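Local atomic coordinates of cobalamin biosynthesis protein CobN (Mycobacterium tuberculosis, PDB entry 7C6O), a protein that is the large catalytic subunit of cobaltochelatase, which inserts cobalt into the corrin ring during cobalamin biosynthesis. Residues A[896-908]-A[951-963]. Sequence-based numbering, arbitrary orientation.
Sequences DDIAEVLALLGVR and VVTMLDDAVRLVA
L955 and L902 both carry CG beside the backbone N, anti to the carbonyl carbon (chi1 -66° in each), and this turns their ends into the seam between two nearly parallel helices, 896-905 and the 951-963 part of helix 949-963, whose axes come within 10.3 Å at an angle of only 5°. The helices follow adjacent parallel strands, 880-885 and 935-940, of a mixed sheet, in an alpha/beta arrangement. L955 is the wedge: its CD2 reaches I898 CG2 and V901 CG1, both at 3.8 Å, and also meets L902 CD2, crossing all three side chains at about a right angle. One turn further on, the CB of the small A958 lies 3.6 Å from L902 CD2, and A958 CB is 3.9 Å from L905 CD1; that same L905 methyl also touches V959 CG2. At the N-terminal end I898 and V951 meet tip to tip, CD1 to CG1 at 3.6 Å. M954 crosses L902 at about a right angle, its SD 4.1 Å from L902 CD1, and also packs on strand 918-923. Helix 896-905 stops in a Schellman motif, with G906 at positive phi and V907 N hydrogen-bonded to L902 O. The chain then enters strand 907-911, whose first residue, V907, still directs its side chain at the second helix. No hydrogen bond crosses this largely buried, apolar seam, and its tightest carbon pair lies just past the turn, where V907 CG2 presses on V962 CG1 at 3.5 Å.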
loop_
_atom_site.group_PDB
_atom_site.type_symbol
_atom_site.label_atom_id
_atom_site.label_comp_id
_atom_site.label_asym_id
_atom_site.label_seq_id
_atom_site.Cartn_x
_atom_site.Cartn_y
_atom_site.Cartn_z
ATOM N N ASP A 896 -10.497 -1.014 9.501
ATOM C CA ASP A 896 -11.561 -1.881 10.011
ATOM C C ASP A 896 -10.996 -3.127 10.688
ATOM O O ASP A 896 -11.436 -3.504 11.782
ATOM C CB ASP A 896 -12.508 -2.287 8.882
ATOM C CG ASP A 896 -13.433 -1.166 8.454
ATOM O OD1 ASP A 896 -13.247 -0.021 8.914
ATOM O OD2 ASP A 896 -14.352 -1.438 7.651
ATOM N N ASP A 897 -10.040 -3.797 10.033
ATOM C CA ASP A 897 -9.437 -5.006 10.599
ATOM C C ASP A 897 -8.833 -4.731 11.968
ATOM O O ASP A 897 -8.996 -5.521 12.906
ATOM C CB ASP A 897 -8.343 -5.546 9.675
ATOM C CG ASP A 897 -8.877 -6.134 8.387
ATOM O OD1 ASP A 897 -10.102 -6.347 8.259
ATOM O OD2 ASP A 897 -8.037 -6.392 7.495
ATOM N N ILE A 898 -8.090 -3.630 12.080
ATOM C CA ILE A 898 -7.415 -3.295 13.331
ATOM C C ILE A 898 -8.435 -3.096 14.442
ATOM O O ILE A 898 -8.272 -3.601 15.559
ATOM C CB ILE A 898 -6.542 -2.043 13.142
ATOM C CG1 ILE A 898 -5.572 -2.241 11.974
ATOM C CG2 ILE A 898 -5.807 -1.711 14.434
ATOM C CD1 ILE A 898 -5.119 -0.941 11.337
ATOM N N ALA A 899 -9.504 -2.354 14.145
ATOM C CA ALA A 899 -10.547 -2.116 15.136
ATOM C C ALA A 899 -11.216 -3.417 15.561
ATOM O O ALA A 899 -11.589 -3.577 16.729
ATOM C CB ALA A 899 -11.578 -1.137 14.579
ATOM N N GLU A 900 -11.378 -4.360 14.628
ATOM C CA GLU A 900 -12.007 -5.628 14.980
ATOM C C GLU A 900 -11.164 -6.397 15.988
ATOM O O GLU A 900 -11.698 -6.963 16.949
ATOM C CB GLU A 900 -12.246 -6.475 13.728
ATOM C CG GLU A 900 -13.020 -7.757 14.012
ATOM C CD GLU A 900 -13.213 -8.624 12.780
ATOM O OE1 GLU A 900 -12.640 -8.299 11.722
ATOM O OE2 GLU A 900 -13.938 -9.639 12.875
ATOM N N VAL A 901 -9.845 -6.429 15.786
ATOM C CA VAL A 901 -8.958 -7.077 16.750
ATOM C C VAL A 901 -9.100 -6.426 18.121
ATOM O O VAL A 901 -9.270 -7.108 19.138
ATOM C CB VAL A 901 -7.500 -7.030 16.256
ATOM C CG1 VAL A 901 -6.569 -7.609 17.311
ATOM C CG2 VAL A 901 -7.354 -7.779 14.938
ATOM N N LEU A 902 -9.033 -5.095 18.162
ATOM C CA LEU A 902 -9.173 -4.378 19.427
ATOM C C LEU A 902 -10.528 -4.650 20.071
ATOM O O LEU A 902 -10.616 -4.853 21.287
ATOM C CB LEU A 902 -8.973 -2.879 19.198
ATOM C CG LEU A 902 -7.564 -2.461 18.767
ATOM C CD1 LEU A 902 -7.490 -0.968 18.479
ATOM C CD2 LEU A 902 -6.550 -2.846 19.831
ATOM N N ALA A 903 -11.597 -4.668 19.269
ATOM C CA ALA A 903 -12.930 -4.899 19.816
ATOM C C ALA A 903 -13.053 -6.297 20.410
ATOM O O ALA A 903 -13.663 -6.476 21.472
ATOM C CB ALA A 903 -13.990 -4.679 18.736
ATOM N N LEU A 904 -12.486 -7.303 19.741
ATOM C CA LEU A 904 -12.548 -8.662 20.272
ATOM C C LEU A 904 -11.808 -8.766 21.601
ATOM O O LEU A 904 -12.284 -9.422 22.538
ATOM C CB LEU A 904 -11.975 -9.649 19.254
ATOM C CG LEU A 904 -12.817 -9.879 17.999
ATOM C CD1 LEU A 904 -12.005 -10.584 16.923
ATOM C CD2 LEU A 904 -14.064 -10.681 18.345
ATOM N N LEU A 905 -10.643 -8.117 21.701
ATOM C CA LEU A 905 -9.884 -8.091 22.946
ATOM C C LEU A 905 -10.567 -7.270 24.031
ATOM O O LEU A 905 -10.255 -7.447 25.213
ATOM C CB LEU A 905 -8.484 -7.524 22.698
ATOM C CG LEU A 905 -7.579 -8.284 21.728
ATOM C CD1 LEU A 905 -6.274 -7.536 21.526
ATOM C CD2 LEU A 905 -7.321 -9.691 22.235
ATOM N N GLY A 906 -11.477 -6.373 23.661
ATOM C CA GLY A 906 -12.104 -5.504 24.637
ATOM C C GLY A 906 -11.301 -4.259 24.939
ATOM O O GLY A 906 -11.273 -3.807 26.090
ATOM N N VAL A 907 -10.642 -3.691 23.932
ATOM C CA VAL A 907 -9.785 -2.523 24.090
ATOM C C VAL A 907 -10.258 -1.447 23.126
ATOM O O VAL A 907 -10.470 -1.719 21.938
ATOM C CB VAL A 907 -8.305 -2.866 23.839
ATOM C CG1 VAL A 907 -7.441 -1.617 23.934
ATOM C CG2 VAL A 907 -7.840 -3.911 24.823
ATOM N N ARG A 908 -10.416 -0.233 23.635
ATOM C CA ARG A 908 -10.845 0.917 22.857
ATOM C C ARG A 908 -9.649 1.781 22.482
ATOM O O ARG A 908 -8.732 1.959 23.295
ATOM C CB ARG A 908 -11.846 1.755 23.655
ATOM C CG ARG A 908 -12.669 2.721 22.823
ATOM C CD ARG A 908 -13.476 3.654 23.710
ATOM N NE ARG A 908 -14.085 2.944 24.830
ATOM C CZ ARG A 908 -15.276 2.356 24.787
ATOM N NH1 ARG A 908 -15.996 2.391 23.675
ATOM N NH2 ARG A 908 -15.747 1.732 25.859
ATOM N N VAL A 951 0.890 0.304 14.154
ATOM C CA VAL A 951 -0.264 -0.547 14.430
ATOM C C VAL A 951 0.174 -1.911 14.945
ATOM O O VAL A 951 -0.456 -2.475 15.847
ATOM C CB VAL A 951 -1.141 -0.676 13.173
ATOM C CG1 VAL A 951 -2.303 -1.607 13.446
ATOM C CG2 VAL A 951 -1.639 0.689 12.725
ATOM N N VAL A 952 1.246 -2.471 14.373
ATOM C CA VAL A 952 1.798 -3.727 14.881
ATOM C C VAL A 952 2.102 -3.600 16.367
ATOM O O VAL A 952 1.748 -4.468 17.174
ATOM C CB VAL A 952 3.054 -4.120 14.082
ATOM C CG1 VAL A 952 3.750 -5.309 14.732
ATOM C CG2 VAL A 952 2.692 -4.431 12.635
ATOM N N THR A 953 2.764 -2.506 16.747
ATOM C CA THR A 953 3.028 -2.257 18.159
ATOM C C THR A 953 1.733 -2.034 18.929
ATOM O O THR A 953 1.587 -2.506 20.062
ATOM C CB THR A 953 3.957 -1.053 18.306
ATOM O OG1 THR A 953 5.138 -1.260 17.521
ATOM C CG2 THR A 953 4.353 -0.868 19.754
ATOM N N MET A 954 0.777 -1.326 18.322
ATOM C CA MET A 954 -0.498 -1.061 18.984
ATOM C C MET A 954 -1.239 -2.355 19.303
ATOM O O MET A 954 -1.751 -2.532 20.415
ATOM C CB MET A 954 -1.359 -0.154 18.105
ATOM C CG MET A 954 -2.750 0.116 18.667
ATOM S SD MET A 954 -3.896 0.741 17.423
ATOM C CE MET A 954 -3.022 2.182 16.820
ATOM N N LEU A 955 -1.314 -3.271 18.336
ATOM C CA LEU A 955 -2.020 -4.526 18.578
ATOM C C LEU A 955 -1.282 -5.386 19.595
ATOM O O LEU A 955 -1.909 -6.039 20.438
ATOM C CB LEU A 955 -2.215 -5.287 17.266
ATOM C CG LEU A 955 -3.146 -4.630 16.244
ATOM C CD1 LEU A 955 -3.251 -5.489 14.996
ATOM C CD2 LEU A 955 -4.526 -4.383 16.842
ATOM N N ASP A 956 0.050 -5.399 19.536
ATOM C CA ASP A 956 0.817 -6.138 20.532
ATOM C C ASP A 956 0.612 -5.554 21.926
ATOM O O ASP A 956 0.465 -6.298 22.903
ATOM C CB ASP A 956 2.299 -6.142 20.158
ATOM C CG ASP A 956 3.131 -7.010 21.086
ATOM O OD1 ASP A 956 2.744 -8.173 21.320
ATOM O OD2 ASP A 956 4.180 -6.534 21.568
ATOM N N ASP A 957 0.588 -4.221 22.033
ATOM C CA ASP A 957 0.318 -3.583 23.320
ATOM C C ASP A 957 -1.046 -3.988 23.868
ATOM O O ASP A 957 -1.203 -4.181 25.079
ATOM C CB ASP A 957 0.396 -2.062 23.188
ATOM C CG ASP A 957 1.816 -1.553 23.046
ATOM O OD1 ASP A 957 2.767 -2.335 23.270
ATOM O OD2 ASP A 957 1.981 -0.362 22.706
ATOM N N ALA A 958 -2.045 -4.119 22.991
ATOM C CA ALA A 958 -3.392 -4.440 23.453
ATOM C C ALA A 958 -3.471 -5.860 23.996
ATOM O O ALA A 958 -4.120 -6.102 25.021
ATOM C CB ALA A 958 -4.399 -4.243 22.319
ATOM N N VAL A 959 -2.825 -6.811 23.319
ATOM C CA VAL A 959 -2.810 -8.194 23.792
ATOM C C VAL A 959 -2.156 -8.280 25.166
ATOM O O VAL A 959 -2.698 -8.889 26.096
ATOM C CB VAL A 959 -2.094 -9.102 22.777
ATOM C CG1 VAL A 959 -1.905 -10.496 23.364
ATOM C CG2 VAL A 959 -2.871 -9.163 21.476
ATOM N N ARG A 960 -0.970 -7.682 25.306
ATOM C CA ARG A 960 -0.281 -7.711 26.591
ATOM C C ARG A 960 -1.058 -6.950 27.657
ATOM O O ARG A 960 -1.044 -7.341 28.830
ATOM C CB ARG A 960 1.131 -7.146 26.438
ATOM C CG ARG A 960 2.083 -8.090 25.719
ATOM C CD ARG A 960 3.480 -7.502 25.584
ATOM N NE ARG A 960 3.548 -6.508 24.520
ATOM C CZ ARG A 960 3.595 -5.196 24.721
ATOM N NH1 ARG A 960 3.592 -4.709 25.954
ATOM N NH2 ARG A 960 3.654 -4.373 23.685
ATOM N N LEU A 961 -1.743 -5.874 27.267
ATOM C CA LEU A 961 -2.590 -5.133 28.197
ATOM C C LEU A 961 -3.623 -6.049 28.844
ATOM O O LEU A 961 -3.692 -6.160 30.073
ATOM C CB LEU A 961 -3.277 -3.981 27.460
ATOM C CG LEU A 961 -3.560 -2.652 28.167
ATOM C CD1 LEU A 961 -4.391 -1.753 27.262
ATOM C CD2 LEU A 961 -4.250 -2.841 29.511
ATOM N N VAL A 962 -4.434 -6.724 28.024
ATOM C CA VAL A 962 -5.515 -7.541 28.563
ATOM C C VAL A 962 -5.025 -8.871 29.117
ATOM O O VAL A 962 -5.695 -9.454 29.979
ATOM C CB VAL A 962 -6.601 -7.793 27.504
ATOM C CG1 VAL A 962 -7.228 -6.485 27.081
ATOM C CG2 VAL A 962 -6.029 -8.531 26.299
ATOM N N ALA A 963 -3.881 -9.379 28.649
ATOM C CA ALA A 963 -3.345 -10.606 29.226
ATOM C C ALA A 963 -2.954 -10.404 30.684
ATOM O O ALA A 963 -2.978 -11.355 31.473
ATOM C CB ALA A 963 -2.143 -11.093 28.417
#